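Local coordinates for spike protein P1 (Pseudoalteromonas phage pm2, PDB 2VVE) that sits at the fivefold vertices of the virion and binds the host receptor through its C-terminal part, at residues A[126-131]-A[194-199]; A[158-163]-A[200-205]; A[33-38]-A[248-253]. All coordinates share one frame; numbering follows the deposited sequence.

Contact 1 of 3, residues A[126-131]-A[194-199]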
# COMPACT_ATOMS: atom_id res chain seq x y z
N GLY A 126 -2.42 -23.64 17.99
CA GLY A 126 -2.41 -24.94 18.67
C GLY A 126 -3.12 -24.96 20.01
O GLY A 126 -2.83 -25.81 20.86
N VAL A 127 -4.03 -24.01 20.22
CA VAL A 127 -4.81 -23.93 21.46
C VAL A 127 -6.23 -24.45 21.19
O VAL A 127 -6.93 -23.91 20.33
CB VAL A 127 -4.87 -22.49 22.02
CG1 VAL A 127 -5.78 -22.42 23.25
CG2 VAL A 127 -3.47 -21.96 22.37
N PRO A 128 -6.67 -25.50 21.92
CA PRO A 128 -8.01 -26.04 21.68
C PRO A 128 -9.12 -25.05 22.01
O PRO A 128 -9.01 -24.29 22.99
CB PRO A 128 -8.09 -27.26 22.61
CG PRO A 128 -6.64 -27.57 22.98
CD PRO A 128 -5.95 -26.24 22.97
N PHE A 129 -10.18 -25.05 21.21
CA PHE A 129 -11.31 -24.16 21.42
C PHE A 129 -12.62 -24.83 21.04
O PHE A 129 -12.64 -25.77 20.25
CB PHE A 129 -11.13 -22.86 20.63
CG PHE A 129 -11.15 -23.04 19.13
CD1 PHE A 129 -12.35 -22.95 18.43
CD2 PHE A 129 -9.97 -23.29 18.43
CE1 PHE A 129 -12.38 -23.12 17.04
CE2 PHE A 129 -9.99 -23.46 17.04
CZ PHE A 129 -11.20 -23.38 16.34
N SER A 130 -13.70 -24.35 21.65
CA SER A 130 -15.05 -24.88 21.39
C SER A 130 -15.66 -24.29 20.12
O SER A 130 -15.75 -23.07 19.99
CB SER A 130 -15.97 -24.61 22.58
OG SER A 130 -17.31 -25.00 22.29
N LEU A 131 -16.08 -25.16 19.21
CA LEU A 131 -16.86 -24.76 18.04
C LEU A 131 -18.21 -25.46 18.10
O LEU A 131 -18.28 -26.69 18.19
CB LEU A 131 -16.12 -25.10 16.74
CG LEU A 131 -16.69 -24.63 15.40
CD1 LEU A 131 -16.83 -23.11 15.33
CD2 LEU A 131 -15.82 -25.12 14.25
N MET A 194 -14.42 -29.74 20.34
CA MET A 194 -13.17 -29.05 20.55
C MET A 194 -12.34 -29.22 19.28
O MET A 194 -12.24 -30.31 18.74
CB MET A 194 -12.41 -29.63 21.75
CG MET A 194 -13.10 -29.45 23.10
SD MET A 194 -13.44 -27.73 23.51
CE MET A 194 -11.78 -27.07 23.60
N VAL A 195 -11.75 -28.13 18.82
CA VAL A 195 -10.89 -28.15 17.65
C VAL A 195 -9.57 -27.49 18.00
O VAL A 195 -9.54 -26.50 18.74
CB VAL A 195 -11.57 -27.43 16.45
CG1 VAL A 195 -10.70 -27.48 15.23
CG2 VAL A 195 -12.90 -28.07 16.14
N THR A 196 -8.48 -28.06 17.49
CA THR A 196 -7.16 -27.52 17.73
C THR A 196 -6.49 -27.22 16.39
O THR A 196 -6.25 -28.14 15.60
CB THR A 196 -6.28 -28.49 18.56
OG1 THR A 196 -6.90 -28.74 19.82
CG2 THR A 196 -4.91 -27.91 18.80
N LEU A 197 -6.20 -25.95 16.15
CA LEU A 197 -5.71 -25.51 14.84
C LEU A 197 -4.43 -24.69 14.90
O LEU A 197 -4.22 -23.91 15.82
CB LEU A 197 -6.78 -24.68 14.13
CG LEU A 197 -8.15 -25.33 13.88
CD1 LEU A 197 -9.14 -24.31 13.31
CD2 LEU A 197 -8.07 -26.57 12.98
N SER A 198 -3.59 -24.87 13.88
CA SER A 198 -2.42 -24.03 13.68
C SER A 198 -2.84 -22.61 13.31
O SER A 198 -3.93 -22.41 12.77
CB SER A 198 -1.55 -24.62 12.57
OG SER A 198 -2.33 -24.85 11.41
N ALA A 199 -1.97 -21.65 13.60
CA ALA A 199 -2.21 -20.25 13.24
C ALA A 199 -2.46 -20.14 11.75
O ALA A 199 -1.88 -20.89 10.95
CB ALA A 199 -1.04 -19.37 13.66
O HOH W 1 -6.68 -23.74 17.63
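Phe129 and Val195 exchange two backbone hydrogen bonds. They form an antiparallel hydrogen-bonded pair. Val195 N reaches Phe129 O at 2.9 Å. Phe129 N returns a bond to Val195 O. Next to it, Ser130 and Met194 make a non-hydrogen-bonded pair. On the other side of the Phe129-Val195 pair, a water lies between Val127 O and Leu197 N. The water is 2.7 Å from Val127 O. It accepts from Leu197 N, with 2.7 Å between the water and that nitrogen. Beyond the water, Gly126 N bonds Leu197 O directly at 2.8 Å.

Apolar contacts centre on the Phe129 ring. Val195 CB lies over a face of it, 4.1 Å from CZ. Leu197 CD1 comes to the edge of the same ring, 3.8 Å from CZ. Phe129 CG sits between the backbone N and the carbonyl carbon (chi1 66°), which turns it toward segment 194-199. The ring carbon CD2 is 3.3 Å from Val195 O. Leu241 of helix 239-242 also touches this ring. The Met194 chain bends at chi2 and chi3, and its CE lies 3.8 Å from Pro128 CB.

Polar side chains add two contacts of another kind. Thr196 OG1 packs against Pro128 CB and CG, the two side chains side by side. Ser130 OG bonds Asp192.

The contact joins strand 189-195, an outermost strand of its four-stranded sheet within this chain, to strand 129-137. Two direct bonds join Phe129 and Val195, a water bridges Val127 O and Leu197 N, and a direct bond from Gly126 N follows. Phe129, Val195 and Leu197 are buried and apolar, while Met194 and Thr196 are exposed.

Contact 2 of 3, residues A[158-163]-A[200-205]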
# COMPACT_ATOMS: atom_id res chain seq x y z
N TYR A 158 -16.30 -30.28 8.43
CA TYR A 158 -15.07 -30.69 7.75
C TYR A 158 -14.16 -29.47 7.71
O TYR A 158 -14.52 -28.45 7.13
CB TYR A 158 -15.36 -31.16 6.31
CG TYR A 158 -16.10 -32.47 6.16
CD1 TYR A 158 -16.38 -33.30 7.26
CD2 TYR A 158 -16.54 -32.87 4.91
CE1 TYR A 158 -17.07 -34.50 7.09
CE2 TYR A 158 -17.22 -34.06 4.74
CZ TYR A 158 -17.48 -34.87 5.81
OH TYR A 158 -18.15 -36.06 5.56
N ILE A 159 -12.97 -29.58 8.31
CA ILE A 159 -12.08 -28.43 8.45
C ILE A 159 -10.71 -28.72 7.83
O ILE A 159 -10.13 -29.79 8.05
CB ILE A 159 -11.90 -28.02 9.94
CG1 ILE A 159 -13.26 -27.89 10.63
CG2 ILE A 159 -11.06 -26.72 10.06
CD1 ILE A 159 -13.20 -27.41 12.10
N THR A 160 -10.17 -27.77 7.07
CA THR A 160 -8.84 -27.97 6.48
C THR A 160 -7.81 -28.06 7.63
O THR A 160 -7.87 -27.30 8.58
CB THR A 160 -8.45 -26.84 5.50
OG1 THR A 160 -8.51 -25.58 6.16
CG2 THR A 160 -9.39 -26.81 4.27
N GLU A 161 -6.89 -29.02 7.56
CA GLU A 161 -5.85 -29.14 8.60
C GLU A 161 -4.73 -28.15 8.34
O GLU A 161 -4.11 -27.63 9.27
CB GLU A 161 -5.29 -30.57 8.70
CG GLU A 161 -4.43 -30.77 9.96
CD GLU A 161 -4.19 -32.22 10.30
OE1 GLU A 161 -3.58 -32.93 9.47
OE2 GLU A 161 -4.60 -32.64 11.41
N GLY A 162 -4.46 -27.90 7.06
CA GLY A 162 -3.65 -26.76 6.66
C GLY A 162 -4.57 -25.58 6.41
O GLY A 162 -5.71 -25.56 6.88
N ASP A 163 -4.08 -24.61 5.65
CA ASP A 163 -4.86 -23.40 5.39
C ASP A 163 -5.89 -23.62 4.27
O ASP A 163 -6.09 -24.75 3.81
CB ASP A 163 -3.94 -22.20 5.10
CG ASP A 163 -3.02 -22.43 3.91
OD1 ASP A 163 -3.26 -23.35 3.11
OD2 ASP A 163 -2.05 -21.65 3.78
N GLY A 200 -3.34 -19.22 11.38
CA GLY A 200 -3.69 -19.03 9.98
C GLY A 200 -5.15 -19.33 9.69
O GLY A 200 -5.93 -19.63 10.60
N VAL A 201 -5.50 -19.26 8.42
CA VAL A 201 -6.87 -19.42 7.99
C VAL A 201 -7.17 -20.90 7.79
O VAL A 201 -6.38 -21.63 7.18
CB VAL A 201 -7.14 -18.61 6.70
CG1 VAL A 201 -8.54 -18.86 6.17
CG2 VAL A 201 -6.92 -17.12 6.95
N HIS A 202 -8.30 -21.35 8.33
CA HIS A 202 -8.80 -22.69 8.11
C HIS A 202 -10.23 -22.58 7.59
O HIS A 202 -11.02 -21.76 8.07
CB HIS A 202 -8.79 -23.53 9.40
CG HIS A 202 -7.41 -23.78 9.94
ND1 HIS A 202 -6.72 -24.94 9.68
CD2 HIS A 202 -6.59 -23.00 10.69
CE1 HIS A 202 -5.53 -24.88 10.27
NE2 HIS A 202 -5.43 -23.71 10.88
N ARG A 203 -10.54 -23.39 6.59
CA ARG A 203 -11.86 -23.38 5.96
C ARG A 203 -12.72 -24.50 6.55
O ARG A 203 -12.24 -25.63 6.72
CB ARG A 203 -11.74 -23.52 4.45
CG ARG A 203 -13.05 -23.40 3.68
CD ARG A 203 -12.79 -22.89 2.26
NE ARG A 203 -12.35 -21.49 2.29
CZ ARG A 203 -11.95 -20.79 1.23
NH1 ARG A 203 -11.92 -21.36 0.04
NH2 ARG A 203 -11.59 -19.51 1.37
N VAL A 204 -13.97 -24.16 6.85
CA VAL A 204 -14.91 -25.06 7.53
C VAL A 204 -16.17 -25.29 6.70
O VAL A 204 -16.85 -24.33 6.32
CB VAL A 204 -15.33 -24.50 8.93
CG1 VAL A 204 -16.23 -25.50 9.66
CG2 VAL A 204 -14.10 -24.13 9.77
N PHE A 205 -16.48 -26.56 6.43
CA PHE A 205 -17.71 -26.96 5.71
C PHE A 205 -18.68 -27.67 6.68
O PHE A 205 -18.44 -28.81 7.09
CB PHE A 205 -17.39 -27.92 4.55
CG PHE A 205 -16.45 -27.37 3.51
CD1 PHE A 205 -16.95 -26.86 2.31
CD2 PHE A 205 -15.07 -27.41 3.70
CE1 PHE A 205 -16.09 -26.37 1.33
CE2 PHE A 205 -14.20 -26.91 2.71
CZ PHE A 205 -14.71 -26.39 1.54
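Tyr158 and Phe205 exchange two backbone hydrogen bonds. Phe205 N to Tyr158 O is 2.8 Å and nearly straight, at 171°. Tyr158 O also lies at the edge of the Phe205 ring, in its plane, 3.6 Å from CD2. Ile159 and Val204 form the next, non-hydrogen-bonded pair. Their side chains lie side by side, with Ile159 CG1 3.9 Å from Val204 CG1.

Thr160 ends the strand and is held in several ways. Its N bonds Arg203 O. Its OG1, placed between the backbone N and the carbonyl carbon (chi1 57°), accepts from Arg203 N at 3.0 Å. The same hydroxyl donates to Gly162 O at 2.9 Å. Thr160 O takes His202 ND1 at 2.8 Å. The acceptor lies in the imidazole plane, but ND1 stands above the carbonyl plane. Glu161 O lies at the ring edge, 3.3 Å from His202 CE1.

This is the antiparallel pairing of strands 151-160 and 200-208, in a sheet of the second beta domain. Strand 116-120 lies on the other edge of 200-208.

Farther out, Ser198 O binds His202 NE2. Both ring nitrogens therefore face carbonyl acceptors, and the ring's rotation is fixed. This is consistent with a ring protonated on both nitrogens. Arg203 leads away from Thr160 to salt bridges with Asp117 and Glu109. Helix 105-110 covers Phe205 through Leu108, which also touches Tyr158. Tyr158 OH bonds Ala100 O.

Contact 3 of 3, residues A[33-38]-A[248-253]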
# COMPACT_ATOMS: atom_id res chain seq x y z
N ARG A 33 3.23 4.95 33.77
CA ARG A 33 3.23 4.83 32.31
C ARG A 33 3.49 6.16 31.59
O ARG A 33 2.82 7.16 31.85
CB ARG A 33 1.92 4.20 31.81
CG ARG A 33 1.97 3.83 30.34
CD ARG A 33 0.62 3.24 29.89
NE ARG A 33 -0.39 4.29 29.74
CZ ARG A 33 -1.49 4.40 30.48
NH1 ARG A 33 -1.77 3.52 31.44
NH2 ARG A 33 -2.32 5.40 30.24
N ASN A 34 4.46 6.15 30.69
CA ASN A 34 4.78 7.33 29.87
C ASN A 34 4.36 7.23 28.42
O ASN A 34 4.14 8.24 27.75
CB ASN A 34 6.28 7.59 29.93
CG ASN A 34 6.73 8.05 31.27
OD1 ASN A 34 6.01 8.79 31.96
ND2 ASN A 34 7.92 7.60 31.68
N ARG A 35 4.31 6.00 27.90
CA ARG A 35 4.05 5.80 26.48
C ARG A 35 3.54 4.39 26.22
O ARG A 35 3.96 3.44 26.88
CB ARG A 35 5.34 6.09 25.69
CG ARG A 35 5.23 5.83 24.18
CD ARG A 35 6.51 6.21 23.45
NE ARG A 35 6.35 6.05 22.01
CZ ARG A 35 6.73 5.00 21.29
NH1 ARG A 35 6.49 5.00 19.99
NH2 ARG A 35 7.34 3.96 21.85
N ALA A 36 2.61 4.29 25.28
CA ALA A 36 2.17 3.00 24.75
C ALA A 36 2.13 3.07 23.22
O ALA A 36 1.56 4.01 22.66
CB ALA A 36 0.80 2.64 25.32
N SER A 37 2.78 2.12 22.55
CA SER A 37 2.62 1.96 21.10
C SER A 37 1.72 0.76 20.85
O SER A 37 2.02 -0.35 21.30
CB SER A 37 3.98 1.80 20.39
OG SER A 37 3.91 2.12 18.99
N ILE A 38 0.63 0.98 20.12
CA ILE A 38 -0.47 0.03 20.02
C ILE A 38 -0.79 -0.28 18.55
O ILE A 38 -0.80 0.62 17.71
CB ILE A 38 -1.73 0.60 20.72
CG1 ILE A 38 -1.41 0.99 22.18
CG2 ILE A 38 -2.93 -0.36 20.61
CD1 ILE A 38 -2.30 2.06 22.74
N GLN A 248 -1.77 -5.36 20.06
CA GLN A 248 -0.35 -5.49 20.39
C GLN A 248 0.06 -4.24 21.14
O GLN A 248 -0.21 -3.14 20.66
CB GLN A 248 0.48 -5.62 19.09
CG GLN A 248 0.11 -6.83 18.21
CD GLN A 248 0.37 -8.15 18.91
OE1 GLN A 248 1.33 -8.29 19.67
NE2 GLN A 248 -0.50 -9.14 18.65
N ILE A 249 0.71 -4.40 22.29
CA ILE A 249 1.09 -3.26 23.12
C ILE A 249 2.55 -3.32 23.51
O ILE A 249 3.03 -4.32 24.01
CB ILE A 249 0.28 -3.17 24.47
CG1 ILE A 249 -1.21 -3.50 24.28
CG2 ILE A 249 0.54 -1.82 25.20
CD1 ILE A 249 -1.99 -2.48 23.45
N LEU A 250 3.26 -2.23 23.23
CA LEU A 250 4.56 -1.98 23.82
C LEU A 250 4.38 -0.79 24.74
O LEU A 250 4.00 0.30 24.29
CB LEU A 250 5.60 -1.70 22.72
CG LEU A 250 6.99 -1.38 23.28
CD1 LEU A 250 8.05 -2.09 22.47
CD2 LEU A 250 7.24 0.12 23.34
N MET A 251 4.63 -1.01 26.03
CA MET A 251 4.46 0.02 27.04
C MET A 251 5.81 0.42 27.63
O MET A 251 6.65 -0.45 27.92
CB MET A 251 3.58 -0.53 28.17
CG MET A 251 3.28 0.50 29.22
SD MET A 251 2.15 -0.16 30.45
CE MET A 251 0.68 -0.42 29.48
N GLU A 252 5.99 1.72 27.84
CA GLU A 252 7.18 2.26 28.51
C GLU A 252 6.79 2.97 29.80
O GLU A 252 5.83 3.74 29.84
CB GLU A 252 7.94 3.21 27.59
CG GLU A 252 8.13 2.63 26.17
CD GLU A 252 8.80 3.59 25.22
OE1 GLU A 252 8.96 4.78 25.56
OE2 GLU A 252 9.19 3.15 24.13
N ARG A 253 7.54 2.68 30.86
CA ARG A 253 7.25 3.19 32.20
C ARG A 253 8.52 3.64 32.92
O ARG A 253 9.62 3.15 32.62
CB ARG A 253 6.57 2.11 33.05
CG ARG A 253 5.15 1.74 32.60
CD ARG A 253 4.57 0.63 33.46
NE ARG A 253 5.31 -0.61 33.28
CZ ARG A 253 5.14 -1.71 34.01
NH1 ARG A 253 4.25 -1.73 34.99
NH2 ARG A 253 5.88 -2.78 33.76
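Strands 33-38 and 248-253 run antiparallel, joined by a pair of backbone bonds between Ser37 and Leu250 and by a classic beta bulge, in which Asn34 N and, more weakly, Arg35 N bond Glu252 O while Glu252 N bonds Arg35 O almost straight (176°).

On one face, Arg35 and Glu252 lie side by side and point the same way. The Arg35 chain is extended from CG to NE. Its NH2 meets Glu252 OE2 at 3.0 Å, at the guanidinium edge. The two planes are 52° apart, and this salt bridge has a weak hydrogen bond of 134°. The other oxygen, OE1, rests 3.5 Å from Arg35 CD. Both groups have stronger partners on the second subunit: Arg35 NH2 bonds Gln71 O there, and Glu252 OE2 accepts from Asn73 N there.

On the other face, the Arg33 and Met251 chains cross at about a right angle, with Arg33 CD 3.7 Å from Met251 CE. Arg33 bends at chi3, and its guanidinium bonds Pro28 O and Gly76 O. Ile38 and Ile249 run side by side, with Ile249 CD1 3.7 Å from both Ile38 CG1 and CG2. Leu26 and Leu27 of strand 24-27 pack on this face, as in the interior of a jelly roll.

The face of Ala36, Met251, Ile38 and Ile249 is therefore largely apolar and packs on strand 24-27, with the charged end of Arg33 taken up by backbone carbonyls. The other face carries a buried ion pair that is completed by a neighbouring subunit in this assembly.

Overall arrangement
Early in the chain, strand 33-39 forms in the jelly-roll domain, after strands 11-19 and 24-27. Only near the C terminus does strand 245-253 come back to pair with it, so contact 3 closes a loop of 209 residues. Contacts 1 and 2 both fall within that loop, in the second beta domain. They cross: 126-131 comes first, then 158-163, then 194-199, then 200-205. Contact 1 belongs to one sheet and contact 2 to another. The two touch where Val195 and Leu131 pack on Ile159, and where Leu197 meets His202. Contact 3 is about 30 Å from contact 1 between centres, and ties the chain's end back to the first domain.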